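Local coordinates for protein 1-deoxy-D-xylulose 5-phosphate reductoisomerase (Zymomonas mobilis, PDB 1R0K) that catalyses the NADPH-dependent rearrangement and reduction of 1-deoxy-D-xylulose 5-phosphate to 2-C-methyl-D-erythritol 4-phosphate in isoprenoid biosynthesis, using a divalent metal ion, at residues A213-G219 with F305-T309; L222-F226 with A311-I315; A328-V333 with I346-V350. All coordinates share one frame; numbering follows the deposited sequence.

Contact 1. Residues A213-G219 with F305-T309; sequences ATMMNKG and FPALT
Met215 and Phe305 form a Met-aromatic contact where the kink at Met215 between helices 206-214 and 216-229, part of the catalytic domain, meets the start of helix 307-317. Met215 SD lies over one face of the ring, 4.0 Å from the Phe305 centroid and 21° off the normal, displaced toward the rim on the CG side. Met215 leaves helical geometry with positive phi and is the N-cap residue of the next helix. The ring edge faces the end of the preceding helix, where Ala213 O comes within 3.6 Å of Phe305 CE2. On the densely packed side, Leu308 CD2 fits against Met215 O and Lys218 CB, while Met216 folds back through bends at chi2 (61°) and chi3 (72°) to bring CE within 3.6 Å of Ala307 CB. Lys218, a probable substrate-binding residue, adds only its CB here; its NZ turns away to hydrogen-bond Thr174 O and form salt bridges with Glu152 and Glu221, predicted metal ligands. The looser side, still buried, is spanned by a single water rather than by a direct bond between Thr214 and Ala307. That water donates to Thr214 O at 2.9 Å and accepts from Ala307 N at 2.9 Å.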
# COMPACT_ATOMS: atom_id res chain seq x y z
N ALA B 213 -14.91 22.02 7.09
CA ALA B 213 -14.36 23.37 7.12
C ALA B 213 -13.53 23.64 8.38
O ALA B 213 -12.51 24.32 8.31
CB ALA B 213 -15.49 24.39 7.01
N THR B 214 -13.97 23.11 9.51
CA THR B 214 -13.25 23.32 10.77
C THR B 214 -12.22 22.22 11.00
O THR B 214 -11.37 22.33 11.89
CB THR B 214 -14.21 23.30 11.96
OG1 THR B 214 -14.78 21.99 12.08
CG2 THR B 214 -15.33 24.32 11.78
N MET B 215 -12.31 21.17 10.19
CA MET B 215 -11.44 20.01 10.29
C MET B 215 -11.80 19.15 11.50
O MET B 215 -11.01 18.32 11.94
CB MET B 215 -9.96 20.41 10.32
CG MET B 215 -9.42 20.84 8.96
SD MET B 215 -7.61 20.77 8.85
CE MET B 215 -7.36 19.03 8.47
N MET B 216 -13.01 19.35 12.02
CA MET B 216 -13.48 18.56 13.15
C MET B 216 -13.65 17.13 12.64
O MET B 216 -13.45 16.16 13.37
CB MET B 216 -14.82 19.09 13.65
CG MET B 216 -15.40 18.35 14.84
SD MET B 216 -14.34 18.42 16.30
CE MET B 216 -14.57 20.11 16.80
N ASN B 217 -14.03 17.01 11.36
CA ASN B 217 -14.22 15.69 10.76
C ASN B 217 -12.92 14.91 10.88
O ASN B 217 -12.95 13.71 11.16
CB ASN B 217 -14.66 15.81 9.29
CG ASN B 217 -13.54 16.30 8.37
OD1 ASN B 217 -12.82 17.25 8.68
ND2 ASN B 217 -13.42 15.67 7.21
N LYS B 218 -11.79 15.58 10.68
CA LYS B 218 -10.49 14.92 10.79
C LYS B 218 -10.17 14.55 12.23
O LYS B 218 -9.56 13.51 12.48
CB LYS B 218 -9.36 15.81 10.26
CG LYS B 218 -9.16 15.73 8.77
CD LYS B 218 -8.88 14.30 8.32
CE LYS B 218 -9.37 14.12 6.90
NZ LYS B 218 -9.17 12.76 6.37
N GLY B 219 -10.57 15.41 13.16
CA GLY B 219 -10.32 15.12 14.57
C GLY B 219 -11.09 13.89 14.99
O GLY B 219 -10.58 13.05 15.72
N PHE B 305 -6.55 25.40 12.90
CA PHE B 305 -7.62 24.43 13.06
C PHE B 305 -7.52 23.76 14.43
O PHE B 305 -7.16 22.59 14.54
CB PHE B 305 -7.56 23.40 11.92
CG PHE B 305 -7.66 24.03 10.56
CD1 PHE B 305 -6.51 24.37 9.85
CD2 PHE B 305 -8.90 24.33 10.01
CE1 PHE B 305 -6.59 25.03 8.62
CE2 PHE B 305 -9.00 24.99 8.77
CZ PHE B 305 -7.84 25.34 8.08
N PRO B 306 -7.84 24.51 15.50
CA PRO B 306 -7.79 24.00 16.88
C PRO B 306 -8.60 22.74 17.15
O PRO B 306 -8.37 22.05 18.15
CB PRO B 306 -8.26 25.21 17.71
CG PRO B 306 -9.14 25.97 16.76
CD PRO B 306 -8.37 25.88 15.46
N ALA B 307 -9.55 22.43 16.28
CA ALA B 307 -10.35 21.23 16.45
C ALA B 307 -9.44 20.01 16.47
O ALA B 307 -9.73 19.01 17.12
CB ALA B 307 -11.38 21.10 15.33
N LEU B 308 -8.33 20.09 15.74
CA LEU B 308 -7.38 18.98 15.68
C LEU B 308 -6.76 18.77 17.05
O LEU B 308 -6.59 17.64 17.50
CB LEU B 308 -6.29 19.23 14.63
CG LEU B 308 -6.77 19.28 13.17
CD1 LEU B 308 -5.57 19.49 12.24
CD2 LEU B 308 -7.49 17.98 12.82
N THR B 309 -6.43 19.87 17.73
CA THR B 309 -5.84 19.78 19.06
C THR B 309 -6.86 19.25 20.07
O THR B 309 -6.52 18.43 20.93
CB THR B 309 -5.34 21.15 19.53
OG1 THR B 309 -4.34 21.62 18.62
CG2 THR B 309 -4.75 21.04 20.93
O HOH W 1 -10.84 24.02 14.24

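Contact 2. Residues L222-F226 with A311-I315; sequences LIEAF and AMESI
The Phe226 ring carries Ile315 CG2 over one face, a CH-pi contact with the methyl carbon 3.7 Å from the ring centroid and 14° off the normal. It sits toward the rim, nearest Phe226 CD2, and the two side chains run antiparallel alongside one another. Ile315 divides its branches: with CG1 beside the backbone N (chi1 -64°), CG2 is left for the ring, while CG1 and CD1 run against the flank of Ile223. Packing there is tight, Ile223 CG1 to Ile315 CG1 measuring 3.4 Å. Ile315 CD1 also meets Leu222 CG at 3.7 Å. Farther out, Met312 bends at chi2 and lays CE against Leu222 CD2 at 3.5 Å, roughly perpendicular to it. Shortening Ile315 to an alanine removes CG2, CG1 and CD1 and is likely to leave the Phe226 face without its CH-pi partner and open a gap beside Leu222 and Ile223. This apolar helix-helix seam joins helix 216-229 of the catalytic domain to helix 307-317, which leads toward the C-terminal helices; the segments run at 32° with axes 10.1 Å apart. Helix 321-337 covers one flank, Pro322 and Met325 touching Ile223, and Leu233 in a loop packs on Met312 and Ile315.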
# COMPACT_ATOMS: atom_id res chain seq x y z
N LEU B 222 -9.51 10.79 13.66
CA LEU B 222 -8.34 10.42 14.44
C LEU B 222 -8.77 9.59 15.65
O LEU B 222 -8.14 8.59 16.00
CB LEU B 222 -7.61 11.67 14.93
CG LEU B 222 -6.45 11.44 15.89
CD1 LEU B 222 -5.37 10.59 15.22
CD2 LEU B 222 -5.88 12.78 16.31
N ILE B 223 -9.85 10.03 16.28
CA ILE B 223 -10.36 9.33 17.45
C ILE B 223 -10.78 7.92 17.05
O ILE B 223 -10.42 6.95 17.71
CB ILE B 223 -11.55 10.09 18.07
CG1 ILE B 223 -11.05 11.41 18.66
CG2 ILE B 223 -12.22 9.24 19.15
CD1 ILE B 223 -12.14 12.30 19.19
N GLU B 224 -11.53 7.82 15.96
CA GLU B 224 -11.98 6.52 15.48
C GLU B 224 -10.80 5.61 15.15
O GLU B 224 -10.80 4.43 15.48
CB GLU B 224 -12.82 6.67 14.22
CG GLU B 224 -14.11 7.42 14.40
CD GLU B 224 -14.85 7.58 13.08
OE1 GLU B 224 -14.54 8.54 12.34
OE2 GLU B 224 -15.71 6.72 12.77
N ALA B 225 -9.79 6.18 14.48
CA ALA B 225 -8.60 5.42 14.10
C ALA B 225 -7.88 4.89 15.33
O ALA B 225 -7.37 3.77 15.33
CB ALA B 225 -7.67 6.30 13.29
N PHE B 226 -7.84 5.71 16.37
CA PHE B 226 -7.17 5.32 17.60
C PHE B 226 -7.77 4.04 18.19
O PHE B 226 -7.04 3.16 18.64
CB PHE B 226 -7.26 6.45 18.62
CG PHE B 226 -6.69 6.11 19.97
CD1 PHE B 226 -5.31 5.96 20.15
CD2 PHE B 226 -7.52 5.89 21.07
CE1 PHE B 226 -4.78 5.61 21.39
CE2 PHE B 226 -7.01 5.53 22.30
CZ PHE B 226 -5.64 5.38 22.46
N ALA B 311 -9.32 17.24 19.54
CA ALA B 311 -9.46 15.80 19.34
C ALA B 311 -8.30 15.08 20.02
O ALA B 311 -8.51 14.09 20.73
CB ALA B 311 -9.47 15.48 17.84
N MET B 312 -7.09 15.58 19.81
CA MET B 312 -5.88 15.00 20.41
C MET B 312 -5.98 14.96 21.93
O MET B 312 -5.72 13.93 22.55
CB MET B 312 -4.64 15.81 20.02
CG MET B 312 -4.12 15.55 18.62
SD MET B 312 -3.28 13.95 18.49
CE MET B 312 -2.69 14.02 16.78
N GLU B 313 -6.33 16.09 22.53
CA GLU B 313 -6.44 16.18 23.99
C GLU B 313 -7.54 15.27 24.51
O GLU B 313 -7.39 14.62 25.55
CB GLU B 313 -6.69 17.63 24.41
CG GLU B 313 -5.62 18.59 23.91
CD GLU B 313 -5.84 20.01 24.38
OE1 GLU B 313 -7.00 20.48 24.37
OE2 GLU B 313 -4.84 20.68 24.74
N SER B 314 -8.65 15.20 23.79
CA SER B 314 -9.75 14.35 24.20
C SER B 314 -9.31 12.88 24.24
O SER B 314 -9.61 12.16 25.19
CB SER B 314 -10.94 14.52 23.25
OG SER B 314 -11.49 15.83 23.36
N ILE B 315 -8.58 12.44 23.21
CA ILE B 315 -8.10 11.06 23.16
C ILE B 315 -7.12 10.80 24.31
O ILE B 315 -7.23 9.79 25.01
CB ILE B 315 -7.36 10.75 21.83
CG1 ILE B 315 -8.33 10.86 20.66
CG2 ILE B 315 -6.76 9.35 21.88
CD1 ILE B 315 -7.68 10.66 19.32

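Contact 3. Residues A328-V333 with I346-V350; sequences ANEIAV and IAKIV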
# COMPACT_ATOMS: atom_id res chain seq x y z
N ALA B 328 -20.85 18.32 21.89
CA ALA B 328 -20.72 19.78 21.91
C ALA B 328 -20.60 20.32 20.49
O ALA B 328 -21.14 21.38 20.17
CB ALA B 328 -19.52 20.20 22.73
N ASN B 329 -19.88 19.60 19.63
CA ASN B 329 -19.71 20.04 18.25
C ASN B 329 -21.05 20.07 17.52
O ASN B 329 -21.31 20.97 16.72
CB ASN B 329 -18.72 19.12 17.52
CG ASN B 329 -18.39 19.63 16.13
OD1 ASN B 329 -17.86 20.73 15.97
ND2 ASN B 329 -18.70 18.82 15.12
N GLU B 330 -21.91 19.09 17.80
CA GLU B 330 -23.23 19.04 17.16
C GLU B 330 -23.99 20.33 17.45
O GLU B 330 -24.57 20.94 16.55
CB GLU B 330 -24.03 17.85 17.69
CG GLU B 330 -23.53 16.50 17.21
CD GLU B 330 -24.01 16.14 15.81
OE1 GLU B 330 -24.55 17.02 15.11
OE2 GLU B 330 -23.84 14.97 15.42
N ILE B 331 -23.98 20.74 18.72
CA ILE B 331 -24.67 21.95 19.16
C ILE B 331 -24.03 23.20 18.56
O ILE B 331 -24.72 24.06 18.03
CB ILE B 331 -24.64 22.07 20.71
CG1 ILE B 331 -25.45 20.94 21.33
CG2 ILE B 331 -25.19 23.42 21.15
CD1 ILE B 331 -26.93 21.03 21.02
N ALA B 332 -22.70 23.28 18.66
CA ALA B 332 -21.97 24.43 18.15
C ALA B 332 -22.18 24.63 16.65
O ALA B 332 -22.42 25.74 16.20
CB ALA B 332 -20.49 24.28 18.46
N VAL B 333 -22.07 23.55 15.88
CA VAL B 333 -22.27 23.63 14.43
C VAL B 333 -23.68 24.14 14.12
O VAL B 333 -23.86 25.04 13.30
CB VAL B 333 -22.03 22.26 13.76
CG1 VAL B 333 -22.47 22.29 12.31
CG2 VAL B 333 -20.56 21.88 13.85
N ILE B 346 -17.24 27.87 17.01
CA ILE B 346 -17.57 26.45 17.08
C ILE B 346 -16.56 25.70 17.93
O ILE B 346 -16.91 25.09 18.94
CB ILE B 346 -17.63 25.81 15.68
CG1 ILE B 346 -18.75 26.47 14.86
CG2 ILE B 346 -17.87 24.31 15.79
CD1 ILE B 346 -18.74 26.11 13.39
N ALA B 347 -15.29 25.76 17.54
CA ALA B 347 -14.24 25.08 18.29
C ALA B 347 -14.11 25.66 19.70
O ALA B 347 -13.72 24.96 20.62
CB ALA B 347 -12.90 25.19 17.55
N LYS B 348 -14.43 26.94 19.86
CA LYS B 348 -14.34 27.55 21.18
C LYS B 348 -15.40 26.97 22.11
O LYS B 348 -15.11 26.65 23.26
CB LYS B 348 -14.47 29.07 21.10
CG LYS B 348 -13.26 29.73 20.45
CD LYS B 348 -13.36 31.25 20.45
CE LYS B 348 -12.14 31.86 19.77
NZ LYS B 348 -12.16 33.35 19.79
N ILE B 349 -16.62 26.83 21.61
CA ILE B 349 -17.69 26.27 22.42
C ILE B 349 -17.34 24.83 22.77
O ILE B 349 -17.55 24.39 23.91
CB ILE B 349 -19.05 26.28 21.66
CG1 ILE B 349 -19.51 27.73 21.42
CG2 ILE B 349 -20.09 25.51 22.45
CD1 ILE B 349 -19.73 28.53 22.68
N VAL B 350 -16.80 24.10 21.81
CA VAL B 350 -16.43 22.71 22.06
C VAL B 350 -15.38 22.66 23.17
O VAL B 350 -15.50 21.88 24.11
CB VAL B 350 -15.89 22.02 20.79
CG1 VAL B 350 -15.35 20.64 21.13
CG2 VAL B 350 -17.01 21.89 19.76
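Val350 lays CG2 over the backbone of Asn329, 3.6 Å from Asn329 CA and nearly as near to Asn329 N, in the C-terminal helical domain, where helices 321-337 and 345-356 form an antiparallel helix pair. The short segments 328-333 and 346-350 cross at 143° with axes 8.6 Å apart, a close approach consistent with the small side chains of Ala328 and Ala332 that helix 321-337 turns to its neighbour. Ala328 points its methyl at the Val350 end of segment 346-350, CB reaching Val350 CA at 4.0 Å. One turn on, Ala332 CB is set among Ile346 and, a turn further along the other helix, Ile349 and Val350. It meets Ile346 CG2 and Ile346 O, each at 3.7 Å, and Ile349 CB a little farther off. Ile349 thus contributes the root of its side chain, with CD1 turned off to the outside of the contact. Ile346 offers its CG2 branch, anti to the backbone N, between Ala332 and Asn329, and this methyl also reaches Val333 CG2 at 4.1 Å. Asn329 is the polar member of this otherwise apolar seam. Its amide nitrogen ND2 is hydrogen-bonded to Asp211 OD1, which ties helix 321-337 to helix 206-214 and fixes which end of the amide faces the isoleucine. Helix 206-214 closes this flank, Ile210 touching both Val333 and Ile346, while helix 365-385 covers Ala328 through Ala379. Asn329 has its CG anti to the backbone N (chi1 -174°), carrying the amide toward that flank, and its oxygen OD1 rests 3.6 Å from Ile346 CG2.

All three contacts are buried within a single chain. Contacts 1 and 2 share helices 216-229 and 307-317, contact 1 adding the end of helix 206-214, and meet where Gly219 CA packs on Ala311 CB at 3.4 Å. Contact 3 lies farther from the chain centre, about 19 Å between centres against 15 and 14 Å, and joins the following helices, 321-337 and 345-356. Met216 bridges to it, touching Asn329 and Val350. The chemistry changes with position: contact 1, beside the probable substrate and metal site, mixes sulfur-aromatic packing with a water bridge; contact 2 is wholly apolar between larger side chains; contact 3 is closer, probably because alanines face the neighbour, and carries one amide. Contacts 2 and 3 do not touch.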